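Local coordinates for alpha-galactosidase (Thermus thermophilus, PDB 6LCJ), which probably hydrolyses terminal alpha-galactosyl residues from galactosides, as a thermostable glycoside hydrolase of the GH36 family that assembles as a hexamer, at residues 145-150 with 390-395; 149-154 with 345-350; 171-176 with 210-215; 177-182 with 217-222. All coordinates share one frame; numbering follows the deposited sequence.

Contact 1. Residues 145-150 with 390-395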
loop_
_atom_site.group_PDB
_atom_site.type_symbol
_atom_site.label_atom_id
_atom_site.label_comp_id
_atom_site.label_asym_id
_atom_site.label_seq_id
_atom_site.Cartn_x
_atom_site.Cartn_y
_atom_site.Cartn_z
ATOM N N ALA E 145 47.893 -5.724 -10.609
ATOM C CA ALA E 145 48.918 -6.745 -10.813
ATOM C C ALA E 145 49.556 -7.176 -9.492
ATOM O O ALA E 145 49.942 -8.340 -9.341
ATOM C CB ALA E 145 49.980 -6.227 -11.781
ATOM N N ALA E 146 49.661 -6.264 -8.523
ATOM C CA ALA E 146 50.252 -6.628 -7.242
ATOM C C ALA E 146 49.296 -7.467 -6.405
ATOM O O ALA E 146 49.739 -8.331 -5.645
ATOM C CB ALA E 146 50.680 -5.369 -6.482
ATOM N N TYR E 147 47.989 -7.221 -6.524
ATOM C CA TYR E 147 47.004 -8.078 -5.868
ATOM C C TYR E 147 47.024 -9.481 -6.463
ATOM O O TYR E 147 47.014 -10.477 -5.727
ATOM C CB TYR E 147 45.608 -7.443 -5.983
ATOM C CG TYR E 147 44.440 -8.240 -5.409
ATOM C CD1 TYR E 147 44.502 -8.813 -4.139
ATOM C CD2 TYR E 147 43.264 -8.394 -6.135
ATOM C CE1 TYR E 147 43.428 -9.524 -3.621
ATOM C CE2 TYR E 147 42.186 -9.105 -5.630
ATOM C CZ TYR E 147 42.271 -9.664 -4.373
ATOM O OH TYR E 147 41.191 -10.364 -3.882
ATOM N N ALA E 148 47.068 -9.580 -7.797
ATOM C CA ALA E 148 47.010 -10.890 -8.444
ATOM C C ALA E 148 48.158 -11.795 -8.007
ATOM O O ALA E 148 47.971 -13.014 -7.900
ATOM C CB ALA E 148 46.996 -10.731 -9.965
ATOM N N ARG E 149 49.339 -11.223 -7.718
ATOM C CA ARG E 149 50.479 -12.039 -7.295
ATOM C C ARG E 149 50.234 -12.723 -5.966
ATOM O O ARG E 149 50.822 -13.776 -5.690
ATOM C CB ARG E 149 51.739 -11.190 -7.201
ATOM C CG ARG E 149 52.372 -10.932 -8.553
ATOM C CD ARG E 149 53.353 -9.808 -8.482
ATOM N NE ARG E 149 53.396 -9.066 -9.738
ATOM C CZ ARG E 149 53.453 -7.741 -9.810
ATOM N NH1 ARG E 149 53.467 -7.018 -8.693
ATOM N NH2 ARG E 149 53.495 -7.145 -10.994
ATOM N N LEU E 150 49.369 -12.161 -5.132
ATOM C CA LEU E 150 49.074 -12.744 -3.834
ATOM C C LEU E 150 47.942 -13.764 -3.878
ATOM O O LEU E 150 47.542 -14.277 -2.824
ATOM C CB LEU E 150 48.762 -11.624 -2.841
ATOM C CG LEU E 150 49.980 -10.711 -2.711
ATOM C CD1 LEU E 150 49.659 -9.478 -1.899
ATOM C CD2 LEU E 150 51.134 -11.491 -2.080
ATOM N N ARG E 390 38.967 -7.904 -16.122
ATOM C CA ARG E 390 39.476 -9.063 -15.411
ATOM C C ARG E 390 40.774 -9.590 -16.010
ATOM O O ARG E 390 41.187 -10.710 -15.674
ATOM C CB ARG E 390 38.401 -10.155 -15.368
ATOM C CG ARG E 390 37.300 -9.849 -14.370
ATOM C CD ARG E 390 36.170 -10.854 -14.449
ATOM N NE ARG E 390 35.304 -10.793 -13.275
ATOM C CZ ARG E 390 34.019 -11.129 -13.292
ATOM N NH1 ARG E 390 33.469 -11.552 -14.426
ATOM N NH2 ARG E 390 33.284 -11.055 -12.186
ATOM N N LEU E 391 41.436 -8.811 -16.877
ATOM C CA LEU E 391 42.636 -9.311 -17.541
ATOM C C LEU E 391 43.809 -9.459 -16.578
ATOM O O LEU E 391 44.699 -10.271 -16.844
ATOM C CB LEU E 391 43.006 -8.408 -18.711
ATOM C CG LEU E 391 42.005 -8.418 -19.868
ATOM C CD1 LEU E 391 42.348 -7.373 -20.885
ATOM C CD2 LEU E 391 41.975 -9.794 -20.518
ATOM N N TRP E 392 43.797 -8.739 -15.446
ATOM C CA TRP E 392 44.821 -8.899 -14.418
ATOM C C TRP E 392 44.888 -10.323 -13.883
ATOM O O TRP E 392 45.891 -10.694 -13.273
ATOM C CB TRP E 392 44.587 -7.921 -13.257
ATOM C CG TRP E 392 43.167 -7.857 -12.778
ATOM C CD1 TRP E 392 42.140 -7.173 -13.350
ATOM C CD2 TRP E 392 42.615 -8.512 -11.622
ATOM N NE1 TRP E 392 40.978 -7.369 -12.636
ATOM C CE2 TRP E 392 41.247 -8.181 -11.567
ATOM C CE3 TRP E 392 43.145 -9.345 -10.635
ATOM C CZ2 TRP E 392 40.408 -8.653 -10.569
ATOM C CZ3 TRP E 392 42.320 -9.809 -9.653
ATOM C CH2 TRP E 392 40.960 -9.468 -9.621
ATOM N N LEU E 393 43.862 -11.135 -14.101
ATOM C CA LEU E 393 43.922 -12.532 -13.687
ATOM C C LEU E 393 44.795 -13.402 -14.582
ATOM O O LEU E 393 44.894 -14.603 -14.323
ATOM C CB LEU E 393 42.517 -13.127 -13.632
ATOM C CG LEU E 393 41.760 -12.483 -12.486
ATOM C CD1 LEU E 393 40.281 -12.743 -12.658
ATOM C CD2 LEU E 393 42.293 -12.990 -11.151
ATOM N N MET E 394 45.404 -12.843 -15.634
ATOM C CA MET E 394 46.298 -13.625 -16.481
ATOM C C MET E 394 47.534 -14.071 -15.720
ATOM O O MET E 394 48.257 -14.952 -16.189
ATOM C CB MET E 394 46.705 -12.812 -17.709
ATOM C CG MET E 394 45.642 -12.768 -18.795
ATOM S SD MET E 394 46.164 -11.619 -20.062
ATOM C CE MET E 394 47.575 -12.504 -20.760
ATOM N N GLU E 395 47.787 -13.459 -14.564
ATOM C CA GLU E 395 48.793 -13.936 -13.632
ATOM C C GLU E 395 48.434 -15.301 -13.047
ATOM O O GLU E 395 49.324 -16.076 -12.677
ATOM C CB GLU E 395 48.940 -12.905 -12.512
ATOM C CG GLU E 395 49.898 -13.306 -11.413
ATOM C CD GLU E 395 51.357 -13.224 -11.842
ATOM O OE1 GLU E 395 51.658 -12.601 -12.899
ATOM O OE2 GLU E 395 52.207 -13.786 -11.107
HETATM O O HOH W 1 50.183 -10.005 -11.798
#

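Contact 2. Residues 149-154 with 345-350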
loop_
_atom_site.group_PDB
_atom_site.type_symbol
_atom_site.label_atom_id
_atom_site.label_comp_id
_atom_site.label_asym_id
_atom_site.label_seq_id
_atom_site.Cartn_x
_atom_site.Cartn_y
_atom_site.Cartn_z
ATOM N N ARG E 149 49.339 -11.223 -7.718
ATOM C CA ARG E 149 50.479 -12.039 -7.295
ATOM C C ARG E 149 50.234 -12.723 -5.966
ATOM O O ARG E 149 50.822 -13.776 -5.690
ATOM C CB ARG E 149 51.739 -11.190 -7.201
ATOM C CG ARG E 149 52.372 -10.932 -8.553
ATOM C CD ARG E 149 53.353 -9.808 -8.482
ATOM N NE ARG E 149 53.396 -9.066 -9.738
ATOM C CZ ARG E 149 53.453 -7.741 -9.810
ATOM N NH1 ARG E 149 53.467 -7.018 -8.693
ATOM N NH2 ARG E 149 53.495 -7.145 -10.994
ATOM N N LEU E 150 49.369 -12.161 -5.132
ATOM C CA LEU E 150 49.074 -12.744 -3.834
ATOM C C LEU E 150 47.942 -13.764 -3.878
ATOM O O LEU E 150 47.542 -14.277 -2.824
ATOM C CB LEU E 150 48.762 -11.624 -2.841
ATOM C CG LEU E 150 49.980 -10.711 -2.711
ATOM C CD1 LEU E 150 49.659 -9.478 -1.899
ATOM C CD2 LEU E 150 51.134 -11.491 -2.080
ATOM N N LEU E 151 47.423 -14.083 -5.044
ATOM C CA LEU E 151 46.359 -15.069 -5.148
ATOM C C LEU E 151 46.913 -16.391 -5.652
ATOM O O LEU E 151 48.029 -16.457 -6.165
ATOM C CB LEU E 151 45.257 -14.548 -6.077
ATOM C CG LEU E 151 44.573 -13.254 -5.633
ATOM C CD1 LEU E 151 43.573 -12.769 -6.674
ATOM C CD2 LEU E 151 43.913 -13.441 -4.280
ATOM N N PRO E 152 46.166 -17.482 -5.507
ATOM C CA PRO E 152 46.619 -18.745 -6.086
ATOM C C PRO E 152 46.789 -18.619 -7.593
ATOM O O PRO E 152 46.108 -17.835 -8.259
ATOM C CB PRO E 152 45.497 -19.727 -5.725
ATOM C CG PRO E 152 44.850 -19.121 -4.519
ATOM C CD PRO E 152 44.897 -17.651 -4.775
ATOM N N ARG E 153 47.737 -19.396 -8.121
ATOM C CA ARG E 153 48.041 -19.446 -9.541
ATOM C C ARG E 153 48.018 -20.891 -10.008
ATOM O O ARG E 153 48.306 -21.811 -9.247
ATOM C CB ARG E 153 49.410 -18.827 -9.838
ATOM C CG ARG E 153 49.655 -17.559 -9.070
ATOM C CD ARG E 153 51.086 -17.148 -9.180
ATOM N NE ARG E 153 51.437 -16.708 -10.524
ATOM C CZ ARG E 153 52.448 -17.202 -11.230
ATOM N NH1 ARG E 153 53.195 -18.167 -10.712
ATOM N NH2 ARG E 153 52.705 -16.736 -12.449
ATOM N N ARG E 154 47.656 -21.082 -11.272
ATOM C CA ARG E 154 47.799 -22.383 -11.914
ATOM C C ARG E 154 47.903 -22.107 -13.414
ATOM O O ARG E 154 46.879 -21.891 -14.080
ATOM C CB ARG E 154 46.639 -23.304 -11.598
ATOM C CG ARG E 154 46.683 -24.581 -12.439
ATOM C CD ARG E 154 45.662 -25.585 -11.989
ATOM N NE ARG E 154 45.764 -26.843 -12.721
ATOM C CZ ARG E 154 46.281 -27.968 -12.229
ATOM N NH1 ARG E 154 46.764 -28.003 -10.992
ATOM N NH2 ARG E 154 46.311 -29.058 -12.979
ATOM N N ALA E 345 37.361 -17.388 -6.189
ATOM C CA ALA E 345 37.430 -18.653 -5.458
ATOM C C ALA E 345 37.846 -19.834 -6.342
ATOM O O ALA E 345 38.141 -20.911 -5.808
ATOM C CB ALA E 345 36.081 -18.940 -4.784
ATOM N N SER E 346 37.869 -19.660 -7.671
ATOM C CA SER E 346 38.282 -20.699 -8.604
ATOM C C SER E 346 39.777 -20.715 -8.836
ATOM O O SER E 346 40.288 -21.692 -9.387
ATOM C CB SER E 346 37.590 -20.524 -9.962
ATOM O OG SER E 346 36.202 -20.834 -9.897
ATOM N N LEU E 347 40.481 -19.658 -8.445
ATOM C CA LEU E 347 41.893 -19.531 -8.778
ATOM C C LEU E 347 42.707 -20.635 -8.108
ATOM O O LEU E 347 42.458 -21.005 -6.955
ATOM C CB LEU E 347 42.401 -18.158 -8.356
ATOM C CG LEU E 347 41.763 -16.951 -9.048
ATOM C CD1 LEU E 347 42.333 -15.620 -8.520
ATOM C CD2 LEU E 347 41.948 -17.069 -10.560
ATOM N N GLY E 348 43.684 -21.167 -8.844
ATOM C CA GLY E 348 44.475 -22.278 -8.382
ATOM C C GLY E 348 43.925 -23.641 -8.743
ATOM O O GLY E 348 44.677 -24.614 -8.731
ATOM N N LEU E 349 42.637 -23.742 -9.052
ATOM C CA LEU E 349 42.022 -24.993 -9.472
ATOM C C LEU E 349 41.754 -25.028 -10.973
ATOM O O LEU E 349 42.071 -26.023 -11.634
ATOM C CB LEU E 349 40.714 -25.217 -8.707
ATOM C CG LEU E 349 40.859 -25.285 -7.188
ATOM C CD1 LEU E 349 39.507 -25.266 -6.518
ATOM C CD2 LEU E 349 41.685 -26.525 -6.765
ATOM N N ALA E 350 41.178 -23.962 -11.530
ATOM C CA ALA E 350 40.924 -23.918 -12.964
ATOM C C ALA E 350 42.223 -23.757 -13.746
ATOM O O ALA E 350 43.150 -23.070 -13.310
ATOM C CB ALA E 350 39.976 -22.766 -13.311
#

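Contact 3. Residues 171-176 with 210-215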
loop_
_atom_site.group_PDB
_atom_site.type_symbol
_atom_site.label_atom_id
_atom_site.label_comp_id
_atom_site.label_asym_id
_atom_site.label_seq_id
_atom_site.Cartn_x
_atom_site.Cartn_y
_atom_site.Cartn_z
ATOM N N THR E 171 22.247 -26.190 -28.953
ATOM C CA THR E 171 21.898 -27.544 -28.522
ATOM C C THR E 171 21.579 -28.483 -29.685
ATOM O O THR E 171 21.386 -29.679 -29.442
ATOM C CB THR E 171 20.691 -27.538 -27.563
ATOM O OG1 THR E 171 19.613 -26.796 -28.144
ATOM C CG2 THR E 171 21.039 -26.924 -26.207
ATOM N N ARG E 172 21.502 -27.984 -30.926
ATOM C CA ARG E 172 21.201 -28.819 -32.092
ATOM C C ARG E 172 22.453 -29.547 -32.579
ATOM O O ARG E 172 22.911 -29.360 -33.700
ATOM C CB ARG E 172 20.622 -27.986 -33.221
ATOM C CG ARG E 172 19.758 -26.825 -32.788
ATOM C CD ARG E 172 18.431 -27.318 -32.259
ATOM N NE ARG E 172 17.646 -27.923 -33.335
ATOM C CZ ARG E 172 16.786 -27.268 -34.113
ATOM N NH1 ARG E 172 16.580 -25.966 -33.942
ATOM N NH2 ARG E 172 16.134 -27.917 -35.074
ATOM N N ILE E 173 23.019 -30.384 -31.722
ATOM C CA ILE E 173 24.199 -31.153 -32.092
ATOM C C ILE E 173 23.828 -32.621 -32.152
ATOM O O ILE E 173 22.858 -33.078 -31.532
ATOM C CB ILE E 173 25.395 -30.946 -31.137
ATOM C CG1 ILE E 173 24.952 -31.045 -29.670
ATOM C CG2 ILE E 173 26.086 -29.622 -31.442
ATOM C CD1 ILE E 173 26.112 -31.253 -28.716
ATOM N N GLY E 174 24.614 -33.363 -32.920
ATOM C CA GLY E 174 24.372 -34.776 -33.120
ATOM C C GLY E 174 25.671 -35.419 -33.539
ATOM O O GLY E 174 26.595 -34.752 -34.016
ATOM N N GLU E 175 25.741 -36.730 -33.324
ATOM C CA GLU E 175 26.958 -37.473 -33.621
ATOM C C GLU E 175 27.342 -37.341 -35.094
ATOM O O GLU E 175 28.503 -37.055 -35.418
ATOM C CB GLU E 175 26.745 -38.927 -33.194
ATOM C CG GLU E 175 27.488 -40.015 -33.928
ATOM C CD GLU E 175 26.837 -41.383 -33.685
ATOM O OE1 GLU E 175 26.784 -41.833 -32.513
ATOM O OE2 GLU E 175 26.346 -41.994 -34.662
ATOM N N ASP E 176 26.369 -37.491 -35.997
ATOM C CA ASP E 176 26.652 -37.405 -37.430
ATOM C C ASP E 176 27.157 -36.019 -37.821
ATOM O O ASP E 176 28.187 -35.885 -38.494
ATOM C CB ASP E 176 25.398 -37.761 -38.236
ATOM C CG ASP E 176 25.235 -39.275 -38.458
ATOM O OD1 ASP E 176 26.110 -40.073 -38.020
ATOM O OD2 ASP E 176 24.211 -39.664 -39.072
ATOM N N ASP E 210 19.567 -39.572 -27.847
ATOM C CA ASP E 210 19.346 -40.363 -29.052
ATOM C C ASP E 210 20.176 -39.891 -30.234
ATOM O O ASP E 210 20.486 -40.694 -31.120
ATOM C CB ASP E 210 17.860 -40.337 -29.412
ATOM C CG ASP E 210 17.060 -41.324 -28.594
ATOM O OD1 ASP E 210 17.695 -42.189 -27.932
ATOM O OD2 ASP E 210 15.809 -41.240 -28.613
ATOM N N ARG E 211 20.555 -38.619 -30.264
ATOM C CA ARG E 211 21.347 -38.102 -31.366
ATOM C C ARG E 211 22.821 -38.476 -31.264
ATOM O O ARG E 211 23.598 -38.074 -32.137
ATOM C CB ARG E 211 21.161 -36.584 -31.451
ATOM C CG ARG E 211 19.683 -36.176 -31.415
ATOM C CD ARG E 211 19.458 -34.700 -31.689
ATOM N NE ARG E 211 20.179 -33.830 -30.765
ATOM C CZ ARG E 211 19.725 -33.452 -29.572
ATOM N NH1 ARG E 211 18.537 -33.873 -29.150
ATOM N NH2 ARG E 211 20.462 -32.651 -28.799
ATOM N N PHE E 212 23.222 -39.254 -30.253
ATOM C CA PHE E 212 24.587 -39.779 -30.145
ATOM C C PHE E 212 24.561 -41.299 -29.977
ATOM O O PHE E 212 25.055 -41.840 -28.980
ATOM C CB PHE E 212 25.332 -39.105 -28.989
ATOM C CG PHE E 212 25.604 -37.652 -29.229
ATOM C CD1 PHE E 212 24.585 -36.714 -29.119
ATOM C CD2 PHE E 212 26.858 -37.222 -29.610
ATOM C CE1 PHE E 212 24.819 -35.379 -29.377
ATOM C CE2 PHE E 212 27.096 -35.890 -29.869
ATOM C CZ PHE E 212 26.078 -34.966 -29.746
ATOM N N PRO E 213 24.024 -42.030 -30.968
ATOM C CA PRO E 213 23.773 -43.472 -30.759
ATOM C C PRO E 213 25.019 -44.299 -30.475
ATOM O O PRO E 213 24.928 -45.265 -29.714
ATOM C CB PRO E 213 23.092 -43.906 -32.066
ATOM C CG PRO E 213 23.449 -42.855 -33.062
ATOM C CD PRO E 213 23.559 -41.582 -32.295
ATOM N N ARG E 214 26.178 -43.971 -31.043
ATOM C CA ARG E 214 27.338 -44.810 -30.762
ATOM C C ARG E 214 28.042 -44.437 -29.460
ATOM O O ARG E 214 29.055 -45.059 -29.127
ATOM C CB ARG E 214 28.325 -44.776 -31.934
ATOM C CG ARG E 214 27.928 -45.721 -33.078
ATOM C CD ARG E 214 28.690 -45.446 -34.372
ATOM N NE ARG E 214 28.230 -44.217 -35.004
ATOM C CZ ARG E 214 28.726 -43.709 -36.129
ATOM N NH1 ARG E 214 29.708 -44.337 -36.769
ATOM N NH2 ARG E 214 28.233 -42.568 -36.610
ATOM N N GLY E 215 27.538 -43.457 -28.715
ATOM C CA GLY E 215 28.092 -43.147 -27.414
ATOM C C GLY E 215 29.265 -42.186 -27.477
ATOM O O GLY E 215 29.900 -41.987 -28.515
#

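Contact 4. Residues 177-182 with 217-222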
loop_
_atom_site.group_PDB
_atom_site.type_symbol
_atom_site.label_atom_id
_atom_site.label_comp_id
_atom_site.label_asym_id
_atom_site.label_seq_id
_atom_site.Cartn_x
_atom_site.Cartn_y
_atom_site.Cartn_z
ATOM N N LEU E 177 26.438 -34.972 -37.401
ATOM C CA LEU E 177 26.795 -33.607 -37.762
ATOM C C LEU E 177 28.194 -33.241 -37.276
ATOM O O LEU E 177 28.964 -32.606 -38.011
ATOM C CB LEU E 177 25.754 -32.649 -37.189
ATOM C CG LEU E 177 26.112 -31.185 -36.929
ATOM C CD1 LEU E 177 26.218 -30.444 -38.230
ATOM C CD2 LEU E 177 25.035 -30.572 -36.078
ATOM N N LEU E 178 28.550 -33.644 -36.049
ATOM C CA LEU E 178 29.862 -33.289 -35.518
ATOM C C LEU E 178 30.978 -34.100 -36.163
ATOM O O LEU E 178 32.127 -33.638 -36.211
ATOM C CB LEU E 178 29.888 -33.455 -33.994
ATOM C CG LEU E 178 29.002 -32.469 -33.206
ATOM C CD1 LEU E 178 29.092 -32.694 -31.698
ATOM C CD2 LEU E 178 29.328 -31.010 -33.546
ATOM N N LEU E 179 30.675 -35.304 -36.662
ATOM C CA LEU E 179 31.688 -36.062 -37.392
ATOM C C LEU E 179 32.029 -35.386 -38.717
ATOM O O LEU E 179 33.192 -35.365 -39.126
ATOM C CB LEU E 179 31.224 -37.503 -37.610
ATOM C CG LEU E 179 31.406 -38.414 -36.384
ATOM C CD1 LEU E 179 30.707 -39.744 -36.555
ATOM C CD2 LEU E 179 32.875 -38.617 -36.058
ATOM N N ARG E 180 31.044 -34.791 -39.386
ATOM C CA ARG E 180 31.361 -34.058 -40.606
ATOM C C ARG E 180 32.131 -32.786 -40.294
ATOM O O ARG E 180 33.096 -32.444 -40.988
ATOM C CB ARG E 180 30.081 -33.742 -41.379
ATOM C CG ARG E 180 29.338 -34.994 -41.818
ATOM C CD ARG E 180 28.310 -34.703 -42.882
ATOM N NE ARG E 180 27.217 -33.917 -42.339
ATOM C CZ ARG E 180 26.295 -34.396 -41.505
ATOM N NH1 ARG E 180 26.334 -35.671 -41.124
ATOM N NH2 ARG E 180 25.333 -33.597 -41.051
ATOM N N VAL E 181 31.711 -32.067 -39.256
ATOM C CA VAL E 181 32.407 -30.846 -38.877
ATOM C C VAL E 181 33.830 -31.167 -38.449
ATOM O O VAL E 181 34.773 -30.433 -38.777
ATOM C CB VAL E 181 31.609 -30.113 -37.779
ATOM C CG1 VAL E 181 32.399 -28.976 -37.198
ATOM C CG2 VAL E 181 30.293 -29.612 -38.352
ATOM N N LEU E 182 34.009 -32.290 -37.735
ATOM C CA LEU E 182 35.339 -32.716 -37.306
ATOM C C LEU E 182 36.273 -32.872 -38.497
ATOM O O LEU E 182 37.432 -32.429 -38.457
ATOM C CB LEU E 182 35.245 -34.024 -36.523
ATOM C CG LEU E 182 36.548 -34.767 -36.188
ATOM C CD1 LEU E 182 37.370 -34.057 -35.120
ATOM C CD2 LEU E 182 36.248 -36.188 -35.759
ATOM N N ALA E 217 32.250 -42.219 -25.996
ATOM C CA ALA E 217 33.626 -42.695 -26.098
ATOM C C ALA E 217 34.031 -42.906 -27.548
ATOM O O ALA E 217 35.206 -42.747 -27.890
ATOM C CB ALA E 217 33.802 -43.987 -25.305
ATOM N N PHE E 218 33.069 -43.243 -28.410
ATOM C CA PHE E 218 33.346 -43.410 -29.832
ATOM C C PHE E 218 33.700 -42.078 -30.482
ATOM O O PHE E 218 34.718 -41.960 -31.180
ATOM C CB PHE E 218 32.130 -44.039 -30.510
ATOM C CG PHE E 218 32.086 -43.835 -31.988
ATOM C CD1 PHE E 218 32.875 -44.610 -32.831
ATOM C CD2 PHE E 218 31.249 -42.876 -32.546
ATOM C CE1 PHE E 218 32.841 -44.425 -34.208
ATOM C CE2 PHE E 218 31.201 -42.684 -33.922
ATOM C CZ PHE E 218 32.003 -43.462 -34.756
ATOM N N LEU E 219 32.856 -41.065 -30.266
ATOM C CA LEU E 219 33.128 -39.714 -30.743
ATOM C C LEU E 219 34.525 -39.239 -30.358
ATOM O O LEU E 219 35.238 -38.655 -31.180
ATOM C CB LEU E 219 32.075 -38.765 -30.181
ATOM C CG LEU E 219 31.654 -37.572 -31.027
ATOM C CD1 LEU E 219 31.355 -38.007 -32.445
ATOM C CD2 LEU E 219 30.436 -36.964 -30.373
ATOM N N ALA E 220 34.934 -39.465 -29.109
ATOM C CA ALA E 220 36.251 -38.985 -28.700
ATOM C C ALA E 220 37.373 -39.725 -29.418
ATOM O O ALA E 220 38.423 -39.134 -29.686
ATOM C CB ALA E 220 36.426 -39.106 -27.185
ATOM N N GLU E 221 37.178 -41.012 -29.737
ATOM C CA GLU E 221 38.234 -41.759 -30.410
ATOM C C GLU E 221 38.393 -41.303 -31.856
ATOM O O GLU E 221 39.520 -41.194 -32.355
ATOM C CB GLU E 221 37.956 -43.259 -30.331
ATOM C CG GLU E 221 39.019 -44.138 -31.010
ATOM C CD GLU E 221 40.467 -43.761 -30.656
ATOM O OE1 GLU E 221 40.749 -43.437 -29.474
ATOM O OE2 GLU E 221 41.330 -43.797 -31.568
ATOM N N ARG E 222 37.276 -41.019 -32.539
ATOM C CA ARG E 222 37.343 -40.380 -33.852
ATOM C C ARG E 222 38.078 -39.041 -33.790
ATOM O O ARG E 222 38.829 -38.698 -34.712
ATOM C CB ARG E 222 35.931 -40.189 -34.415
ATOM C CG ARG E 222 35.170 -41.489 -34.658
ATOM C CD ARG E 222 35.585 -42.180 -35.957
ATOM N NE ARG E 222 34.428 -42.544 -36.786
ATOM C CZ ARG E 222 34.051 -41.905 -37.900
ATOM N NH1 ARG E 222 34.741 -40.851 -38.341
ATOM N NH2 ARG E 222 32.978 -42.317 -38.575
#

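Contact 1. Residues 145-150 with 390-395
Ala148 sits at the tight centre of this contact, its methyl group lodged between two residues of the short 3-10 segment 391-395. CB of Ala148 lies 3.5 Å from the carbonyl O of Trp392, and CB of Glu395 approaches the same methyl carbon at 3.9 Å. The indole of Trp392 turns its edge to this methyl group. Its CG occupies the crowded position between the backbone N and the carbonyl carbon (chi1 46°), which swings the six-membered ring toward Tyr147. There CZ3 of Trp392 comes within 3.9 Å of CD2 of Tyr147, the two rings crossing obliquely with their planes 35° apart. Both polar ends are held by neighbours, Tyr147 OH by the carbonyl of Ala108 and Trp392 NE1 by that of His389.

The helix 140-149 follows the N-terminal beta-sandwich, and the 3-10 turn comes just before strand 398-400 of the parallel barrel, so the packing joins the two parts of the fold.

Toward Arg149 the contact loosens. The chain of Glu395 bends at chi2 and carries OE2 to 3.8 Å from CG of Arg149, an aliphatic carbon. Their flat charged groups stand nearly perpendicular, and the carboxylate forms its salt bridge with Arg153 instead. A water donates to Ala145 O at 3.0 Å and, more weakly, to Glu395 OE1, bridging the more exposed side.

Contact 2. Residues 149-154 with 345-350
Apolar contact holds one end of this meeting of two irregular loops. CD1 of Leu151 touches CD1 of Leu347 at 3.6 Å, tip to tip, with the two branched chains crossing obliquely.

Contacts of the proline ring with backbone atoms make up the middle. CB of Pro152 lies 3.5 Å from Leu347 O, an oxygen that also accepts from Arg321, and 3.8 Å from CA of Gly348. Glycine suits this point twice over: a beta carbon would clash with Pro152 and, at these backbone angles (phi 90°), press on the preceding carbonyl.

The third group is polar in character although a methylene does the touching. Arg154 runs extended from CG to NE along the opposite loop, its CD 3.5 Å from Gly348 O and 3.6 Å from Leu349 O. Its NE continues to a salt bridge with Asp351, just beyond that loop. An alanine here would probably lose both the ion pair with Asp351 and the aliphatic cover over the row of carbonyls.

Electropositive methylene hydrogens next to a cationic group face several carbonyl oxygens, which probably favours this arrangement electrostatically, just before barrel strand 352-354.

Contact 3. Residues 171-176 with 210-215
Glu175 grips the turn at Arg214 with both carboxylate oxygens. OE1 of Glu175 accepts the backbone N-H of Arg214 on its syn lone pair at 2.7 Å, while OE2 of Glu175 forms a salt bridge to NH2 of Arg214 at 2.8 Å, reinforced by a weak bond from NE. The guanidinium presents its edge to OE2 but reaches it from above the carboxylate plane, the two planes being 74° apart. Asp176 widens this into a charge network, its OD1 lying 3.6 Å from NH2 of Arg214, so the cation probably helps to keep both acids ionised.

Along the backbone, Glu175 N donates almost straight to Arg211 O at 2.8 Å. Arg211 returns the link through its side chain: bent at chi3, it directs NE in the guanidinium plane to Ile173 O at 2.9 Å, nearly along the C=O axis.

Gly174 and Gly215 are the N-cap residues of helices 175-185 and 216-224, and a type I turn from Phe212 to Gly215 leads into the second. The contact therefore joins the starts of two helices flanking the family's TIM-barrel core.

Beneath the polar links, Phe212 packs one ring face against the backbone, with Glu175 N 3.8 Å above its centre and Gly174 C nearer the rim. CD1 of Ile173 completes the packing, 3.9 Å from CZ of Phe212.

Contact 4. Residues 177-182 with 217-222
The guanidinium of Arg222 receives a methyl group on one face: CD2 of Leu179 stands 3.7 Å above its plane, displaced toward the rim. With its CG anti to the carbonyl carbon, Arg222 sets that atom 3.7 Å above one face of the Phe218 ring, toward the rim; the bends at chi2 and chi3 beyond it bring the guanidinium to Leu179. The Phe218 ring also meets the other helix obliquely, its CE2 4.0 Å from CD1 of Leu179.

Leu179 thus spreads its two branches among three neighbours, for its CG also rests 4.0 Å from CD1 of Leu219 on the more buried side. An alanine here would probably lose the contacts to Phe218, Leu219 and the Arg222 guanidinium together. One turn later, CD2 of Leu182 packs 3.7 Å from Arg222 O, against backbone.

The helical segments run almost parallel, at 10°, with axes 11.1 Å apart. Leu178 and Leu219 also touch Ile195 of strand 192-195, an arrangement characteristic of successive outer helices packed around a TIM barrel.

How the contacts relate
After the N-terminal beta strands, the chain passes along helix 140-149 and into the loop beyond it, where contacts 1 and 2 begin and share Arg149 and Leu150. Contact 2 closes the shorter of these two long loops, at 345-350, and contact 1 the longer, at 390-395. Both tie the chain between the N-terminal strands and barrel strand 161-164 to loops before strands 352-354 and 398-400, and they touch where Leu393 packs on Leu347. Nested within both loops, contacts 3 and 4 cross along the chain, their segments alternating. They join two neighbouring outer helices, one at their starts and the other along their lengths; their centres lie about 40 and 38 Å from that of contact 1.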